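Local coordinates for putative Acetyltransferase (Pyrococcus horikoshii, PDB 3DDD), which probably transfers acyl groups to an unidentified acceptor as a GNAT-family acetyltransferase and binds coenzyme A, at residues P168-V171 / K172-K176; V223-K226 / I227-A231; D277-Y280 / G281-A284. All blocks are in the same frame, centred on the assembly; numbering follows the deposited sequence.

Contact 1 of 3, residues P168-V171 / K172-K176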
loop_
_atom_site.group_PDB
_atom_site.type_symbol
_atom_site.label_atom_id
_atom_site.label_comp_id
_atom_site.label_asym_id
_atom_site.label_seq_id
_atom_site.Cartn_x
_atom_site.Cartn_y
_atom_site.Cartn_z
ATOM N N PRO A 168 -6.588 14.096 14.810
ATOM C CA PRO A 168 -7.033 15.500 14.765
ATOM C C PRO A 168 -7.206 16.053 13.362
ATOM O O PRO A 168 -6.622 15.539 12.402
ATOM C CB PRO A 168 -5.910 16.272 15.470
ATOM C CG PRO A 168 -4.710 15.400 15.422
ATOM C CD PRO A 168 -5.167 13.971 15.173
ATOM N N ASN A 169 -7.965 17.136 13.264
ATOM C CA ASN A 169 -8.260 17.736 11.978
ATOM C C ASN A 169 -7.012 18.218 11.262
ATOM O O ASN A 169 -6.963 18.142 10.050
ATOM C CB ASN A 169 -9.290 18.874 12.104
ATOM C CG ASN A 169 -10.717 18.365 12.319
ATOM O OD1 ASN A 169 -11.116 17.317 11.799
ATOM N ND2 ASN A 169 -11.504 19.125 13.072
ATOM N N TRP A 170 -6.017 18.724 11.991
ATOM C CA TRP A 170 -4.802 19.224 11.343
ATOM C C TRP A 170 -4.012 18.084 10.704
ATOM O O TRP A 170 -3.252 18.320 9.764
ATOM C CB TRP A 170 -3.901 20.038 12.302
ATOM C CG TRP A 170 -3.287 19.254 13.411
ATOM C CD1 TRP A 170 -3.765 19.127 14.695
ATOM C CD2 TRP A 170 -2.074 18.490 13.365
ATOM N NE1 TRP A 170 -2.939 18.327 15.439
ATOM C CE2 TRP A 170 -1.898 17.911 14.651
ATOM C CE3 TRP A 170 -1.124 18.219 12.360
ATOM C CZ2 TRP A 170 -0.800 17.105 14.962
ATOM C CZ3 TRP A 170 -0.042 17.402 12.662
ATOM C CH2 TRP A 170 0.114 16.854 13.957
ATOM N N VAL A 171 -4.157 16.862 11.225
ATOM C CA VAL A 171 -3.520 15.688 10.622
ATOM C C VAL A 171 -4.245 15.338 9.339
ATOM O O VAL A 171 -3.621 15.067 8.318
ATOM C CB VAL A 171 -3.471 14.450 11.604
ATOM C CG1 VAL A 171 -3.235 13.128 10.848
ATOM C CG2 VAL A 171 -2.413 14.666 12.714
ATOM N N LYS A 172 -5.571 15.369 9.382
ATOM C CA LYS A 172 -6.377 15.148 8.195
ATOM C C LYS A 172 -6.009 16.140 7.098
ATOM O O LYS A 172 -5.895 15.765 5.943
ATOM C CB LYS A 172 -7.874 15.243 8.515
ATOM C CG LYS A 172 -8.353 14.238 9.561
ATOM C CD LYS A 172 -9.851 14.357 9.904
ATOM C CE LYS A 172 -10.252 13.172 10.776
ATOM N NZ LYS A 172 -11.471 13.423 11.572
ATOM N N GLU A 173 -5.803 17.399 7.468
ATOM C CA GLU A 173 -5.443 18.455 6.511
ATOM C C GLU A 173 -4.043 18.300 5.921
ATOM O O GLU A 173 -3.863 18.415 4.724
ATOM C CB GLU A 173 -5.595 19.833 7.162
ATOM C CG GLU A 173 -7.050 20.331 7.167
ATOM C CD GLU A 173 -7.377 21.264 8.327
ATOM O OE1 GLU A 173 -6.498 22.078 8.721
ATOM O OE2 GLU A 173 -8.536 21.198 8.836
ATOM N N ILE A 174 -3.048 18.039 6.758
ATOM C CA ILE A 174 -1.681 17.832 6.255
ATOM C C ILE A 174 -1.547 16.545 5.415
ATOM O O ILE A 174 -0.778 16.509 4.464
ATOM C CB ILE A 174 -0.616 17.930 7.397
ATOM C CG1 ILE A 174 0.742 18.297 6.799
ATOM C CG2 ILE A 174 -0.582 16.632 8.264
ATOM C CD1 ILE A 174 1.855 18.418 7.836
ATOM N N ASP A 175 -2.328 15.511 5.716
ATOM C CA ASP A 175 -2.287 14.282 4.911
ATOM C C ASP A 175 -2.946 14.470 3.547
ATOM O O ASP A 175 -2.462 13.983 2.511
ATOM C CB ASP A 175 -2.908 13.109 5.666
ATOM C CG ASP A 175 -2.576 11.794 5.024
ATOM O OD1 ASP A 175 -1.373 11.475 4.929
ATOM O OD2 ASP A 175 -3.507 11.110 4.565
ATOM N N LYS A 176 -4.034 15.212 3.538
ATOM C CA LYS A 176 -4.732 15.541 2.305
ATOM C C LYS A 176 -3.796 16.328 1.363
ATOM O O LYS A 176 -3.779 16.130 0.143
ATOM C CB LYS A 176 -6.030 16.302 2.665
ATOM C CG LYS A 176 -6.734 17.061 1.549
ATOM C CD LYS A 176 -7.550 16.139 0.651
ATOM C CE LYS A 176 -8.124 16.858 -0.588
ATOM N NZ LYS A 176 -9.048 15.924 -1.315
#
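Asn169 and Lys172 meet on the first turn of helix 169-179. Pro168 is the N-cap residue, and its carbonyl starts the backbone ladder. Lys172 N bonds to Pro168 O at 3.2 Å, and Glu173 N to Asn169 O at 2.9 Å. Ile174 N and Asp175 N continue with Trp170 O and Val171 O. These are the i to i+4 bonds of an alpha helix.

The polar side chains meet more loosely. The extended Lys172 chain runs obliquely past the Asn169 amide. Its CD lies 3.7 Å from Asn169 OD1, and NZ is 3.9 Å from the same oxygen, too long for a hydrogen bond. Lys172 CG sits beside its own backbone N (chi1 -59°), which brings it within 3.6 Å of Pro168 O. With an alanine here the methylenes beside OD1 would be gone, and the Asn169 amide would probably be freer to turn. Asp175 turns off the helix and forms a salt bridge with Arg183.

The apolar side chains lie elsewhere on the helix. Val171 CG2 sits 3.4 Å above one face of the Trp170 ring, toward its rim. Ile174 CG2 approaches the same ring more distantly, 4.4 Å from Trp170 CE3. Ile174 CG2 lies between its own N and carbonyl carbon, close against the Val171 and Trp170 carbonyl oxygens. Val171 and Ile174 then pack on Phe205 of strand 204-209.

The first turn is thus held mainly by backbone bonds. Asn169 and Lys172 meet there without a hydrogen bond between their side chains, and the buried aliphatic groups join the helix to the strands beneath.

Contact 2 of 3, residues V223-K226 / I227-A231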
loop_
_atom_site.group_PDB
_atom_site.type_symbol
_atom_site.label_atom_id
_atom_site.label_comp_id
_atom_site.label_asym_id
_atom_site.label_seq_id
_atom_site.Cartn_x
_atom_site.Cartn_y
_atom_site.Cartn_z
ATOM N N VAL A 223 11.132 18.242 11.853
ATOM C CA VAL A 223 9.958 17.599 12.433
ATOM C C VAL A 223 9.856 16.124 12.005
ATOM O O VAL A 223 9.593 15.251 12.855
ATOM C CB VAL A 223 8.673 18.396 12.152
ATOM C CG1 VAL A 223 7.451 17.562 12.406
ATOM C CG2 VAL A 223 8.653 19.676 13.046
ATOM N N ALA A 224 10.097 15.826 10.726
ATOM C CA ALA A 224 10.110 14.409 10.256
ATOM C C ALA A 224 11.119 13.602 11.055
ATOM O O ALA A 224 10.825 12.462 11.458
ATOM C CB ALA A 224 10.418 14.292 8.776
ATOM N N GLU A 225 12.306 14.167 11.292
ATOM C CA GLU A 225 13.308 13.450 12.086
ATOM C C GLU A 225 12.811 13.134 13.499
ATOM O O GLU A 225 12.948 12.003 13.936
ATOM C CB GLU A 225 14.632 14.196 12.146
ATOM C CG GLU A 225 15.705 13.425 12.896
ATOM C CD GLU A 225 16.952 14.244 13.112
ATOM O OE1 GLU A 225 17.839 14.220 12.237
ATOM O OE2 GLU A 225 17.038 14.913 14.162
ATOM N N LYS A 226 12.257 14.125 14.203
ATOM C CA LYS A 226 11.704 13.923 15.561
ATOM C C LYS A 226 10.745 12.740 15.549
ATOM O O LYS A 226 10.803 11.870 16.415
ATOM C CB LYS A 226 10.874 15.122 16.068
ATOM C CG LYS A 226 11.565 16.438 16.174
ATOM C CD LYS A 226 10.598 17.538 16.693
ATOM C CE LYS A 226 10.794 17.827 18.174
ATOM N NZ LYS A 226 9.539 18.315 18.801
ATOM N N ILE A 227 9.825 12.735 14.585
ATOM C CA ILE A 227 8.834 11.652 14.519
ATOM C C ILE A 227 9.556 10.319 14.247
ATOM O O ILE A 227 9.320 9.327 14.932
ATOM C CB ILE A 227 7.733 11.932 13.494
ATOM C CG1 ILE A 227 6.940 13.177 13.902
ATOM C CG2 ILE A 227 6.797 10.706 13.323
ATOM C CD1 ILE A 227 6.146 13.779 12.741
ATOM N N LEU A 228 10.481 10.306 13.289
ATOM C CA LEU A 228 11.105 9.047 12.933
ATOM C C LEU A 228 11.899 8.455 14.101
ATOM O O LEU A 228 11.846 7.248 14.321
ATOM C CB LEU A 228 11.936 9.167 11.661
ATOM C CG LEU A 228 12.359 7.847 11.028
ATOM C CD1 LEU A 228 11.201 6.881 10.902
ATOM C CD2 LEU A 228 13.050 8.103 9.690
ATOM N N LEU A 229 12.609 9.292 14.853
ATOM C CA LEU A 229 13.360 8.817 16.023
ATOM C C LEU A 229 12.442 8.170 17.064
ATOM O O LEU A 229 12.779 7.135 17.613
ATOM C CB LEU A 229 14.152 9.958 16.693
ATOM C CG LEU A 229 15.329 10.614 15.986
ATOM C CD1 LEU A 229 15.737 11.858 16.808
ATOM C CD2 LEU A 229 16.512 9.692 15.820
ATOM N N LYS A 230 11.314 8.807 17.356
ATOM C CA LYS A 230 10.322 8.273 18.295
ATOM C C LYS A 230 9.658 6.980 17.771
ATOM O O LYS A 230 9.354 6.063 18.537
ATOM C CB LYS A 230 9.261 9.340 18.604
ATOM C CG LYS A 230 8.164 8.945 19.614
ATOM C CD LYS A 230 8.705 8.564 20.992
ATOM C CE LYS A 230 9.274 9.760 21.732
ATOM N NZ LYS A 230 10.111 9.433 22.949
ATOM N N ALA A 231 9.454 6.919 16.465
ATOM C CA ALA A 231 8.894 5.740 15.809
ATOM C C ALA A 231 9.840 4.575 15.968
ATOM O O ALA A 231 9.409 3.457 16.231
ATOM C CB ALA A 231 8.605 6.025 14.315
#
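The backbone of 223-231 is regular alpha helix, with four i to i+4 bonds running from Ile227 N to Val223 O through Lys230 N to Lys226 O. The Leu228 N to Ala224 O bond is the shortest, at 2.8 Å. Leu229 N bonds to Glu225 O at 2.9 Å.

Val223 and Ile227 meet one turn apart on the buried side. With Ile227 CG1 anti to its carbonyl carbon (chi1 -63°), the branch lies along the previous turn. CG1 comes within 3.5 Å of Val223 O, and CD1 ends 4.0 Å from Val223 CG1. Both side chains reach Ala200 of strand 196-200.

This helix is the crossover of a beta-alpha-beta unit, between the parallel strands 212-218 and 238-242, as in the GNAT fold. Ala224, Ile227 and Leu228 face strand 212-218. Leu228 also packs on Leu251 of helix 246-252.

Glu225 and Leu229 lie side by side and point the same way, with their CG atoms 4.2 Å apart. Leu229 CG also rests 3.4 Å from Glu225 O. The carboxylate goes on to a salt bridge with Lys156. Lys226 bends at chi3 and takes its ammonium group to Glu201 in another salt bridge. Lys230, bent at chi2 and chi3, hydrogen-bonds Gln233 further along the same helix.

Contact 3 of 3, residues D277-Y280 / G281-A284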
loop_
_atom_site.group_PDB
_atom_site.type_symbol
_atom_site.label_atom_id
_atom_site.label_comp_id
_atom_site.label_asym_id
_atom_site.label_seq_id
_atom_site.Cartn_x
_atom_site.Cartn_y
_atom_site.Cartn_z
ATOM N N ASP A 277 7.080 16.780 -1.352
ATOM C CA ASP A 277 8.169 17.331 -0.542
ATOM C C ASP A 277 7.915 17.158 0.951
ATOM O O ASP A 277 8.857 16.995 1.725
ATOM C CB ASP A 277 8.484 18.815 -0.900
ATOM C CG ASP A 277 7.300 19.762 -0.707
ATOM O OD1 ASP A 277 6.363 19.705 -1.525
ATOM O OD2 ASP A 277 7.323 20.599 0.229
ATOM N N ILE A 278 6.647 17.128 1.356
ATOM C CA ILE A 278 6.312 16.871 2.773
ATOM C C ILE A 278 5.999 15.411 3.092
ATOM O O ILE A 278 5.673 15.072 4.238
ATOM C CB ILE A 278 5.177 17.799 3.319
ATOM C CG1 ILE A 278 3.815 17.556 2.650
ATOM C CG2 ILE A 278 5.616 19.275 3.223
ATOM C CD1 ILE A 278 2.660 18.190 3.444
ATOM N N TYR A 279 6.080 14.564 2.065
ATOM C CA TYR A 279 5.605 13.198 2.110
ATOM C C TYR A 279 6.836 12.324 2.150
ATOM O O TYR A 279 7.510 12.168 1.119
ATOM C CB TYR A 279 4.775 12.888 0.863
ATOM C CG TYR A 279 3.990 11.578 0.871
ATOM C CD1 TYR A 279 3.699 10.894 2.051
ATOM C CD2 TYR A 279 3.460 11.086 -0.293
ATOM C CE1 TYR A 279 2.920 9.733 2.031
ATOM C CE2 TYR A 279 2.686 9.930 -0.323
ATOM C CZ TYR A 279 2.418 9.261 0.834
ATOM O OH TYR A 279 1.660 8.108 0.790
ATOM N N TYR A 280 7.137 11.792 3.344
ATOM C CA TYR A 280 8.412 11.120 3.625
ATOM C C TYR A 280 8.309 9.614 3.560
ATOM O O TYR A 280 9.263 8.973 3.209
ATOM C CB TYR A 280 8.956 11.506 5.007
ATOM C CG TYR A 280 9.534 12.883 5.050
ATOM C CD1 TYR A 280 8.712 13.995 5.136
ATOM C CD2 TYR A 280 10.894 13.082 4.962
ATOM C CE1 TYR A 280 9.231 15.276 5.143
ATOM C CE2 TYR A 280 11.428 14.375 4.960
ATOM C CZ TYR A 280 10.589 15.459 5.060
ATOM O OH TYR A 280 11.103 16.741 5.072
ATOM N N GLY A 281 7.152 9.071 3.914
ATOM C CA GLY A 281 6.941 7.643 3.972
ATOM C C GLY A 281 5.529 7.345 3.515
ATOM O O GLY A 281 4.552 7.850 4.087
ATOM N N ILE A 282 5.407 6.532 2.472
ATOM C CA ILE A 282 4.092 6.187 1.976
ATOM C C ILE A 282 3.433 5.247 2.981
ATOM O O ILE A 282 4.101 4.605 3.802
ATOM C CB ILE A 282 4.124 5.619 0.515
ATOM C CG1 ILE A 282 4.648 4.192 0.442
ATOM C CG2 ILE A 282 4.936 6.515 -0.435
ATOM C CD1 ILE A 282 4.384 3.559 -0.933
ATOM N N LEU A 283 2.117 5.152 2.912
ATOM C CA LEU A 283 1.376 4.253 3.788
ATOM C C LEU A 283 1.760 2.793 3.527
ATOM O O LEU A 283 2.194 2.110 4.425
ATOM C CB LEU A 283 -0.143 4.487 3.646
ATOM C CG LEU A 283 -0.988 3.881 4.798
ATOM C CD1 LEU A 283 -2.290 4.665 5.044
ATOM C CD2 LEU A 283 -1.300 2.432 4.517
ATOM N N ALA A 284 1.602 2.336 2.286
ATOM C CA ALA A 284 1.894 0.935 1.895
ATOM C C ALA A 284 1.940 0.913 0.403
ATOM O O ALA A 284 1.271 1.703 -0.221
ATOM C CB ALA A 284 0.817 -0.037 2.390
#
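Tyr279 OH is gripped by two hydrogen bonds, one with the terminal carboxylate of Gly288 and one with Arg183. Their charges probably polarise the hydroxyl. Across the contact the same oxygen lies beside Ile282, 3.3 Å from its CA and 3.5 Å from its CB. No hydrogen bond joins the two segments.

The phenol ring lies along the chain that follows it. With CG anti to the backbone N (chi1 -169°), the ring extends past Gly281 toward Ile282. Its CE1 comes within 3.2 Å of Gly281 O, approaching obliquely. On the apolar side, Ile282 CG2 sits 3.9 Å from Tyr279 CZ, and the two side chains pass at a slant.

Tyr280 and Gly281 form a classic beta bulge, both facing Leu216. The bulge interrupts the regular antiparallel pairing of strand 279-281 with strand 212-218. Beyond it, Ile282 makes a backbone hydrogen bond with Ile240.

Helices lie around the strand pair. Tyr280 packs on helix 246-252, through Asp247, Ala248 and Leu251. Tyr279 touches Phe179 of helix 169-179 and Val217 of strand 212-218. Leu283 meets Pro215 of that strand and Val186, Leu187 and Tyr190 of helix 184-192.

In the fold
The three contacts follow one another along the chain. None nests in or crosses another, and each closes just a local turn or bend. Contact 1 starts helix 169-179. Contact 2 lies later, in helix 221-233, and its nearest atoms stay about 7 Å from contact 1. Contact 3 comes near the C terminus and touches both. Ile278 CD1 packs 3.9 Å from Ile174 CG1, and Tyr280 CZ lies 3.9 Å from Ala224 CB. Arg183 adds a polar tie, since it pairs with Asp175 of contact 1 and Tyr279 of contact 3. Strand 279-281 and the residue before it thus join the two helices beside strand 212-218.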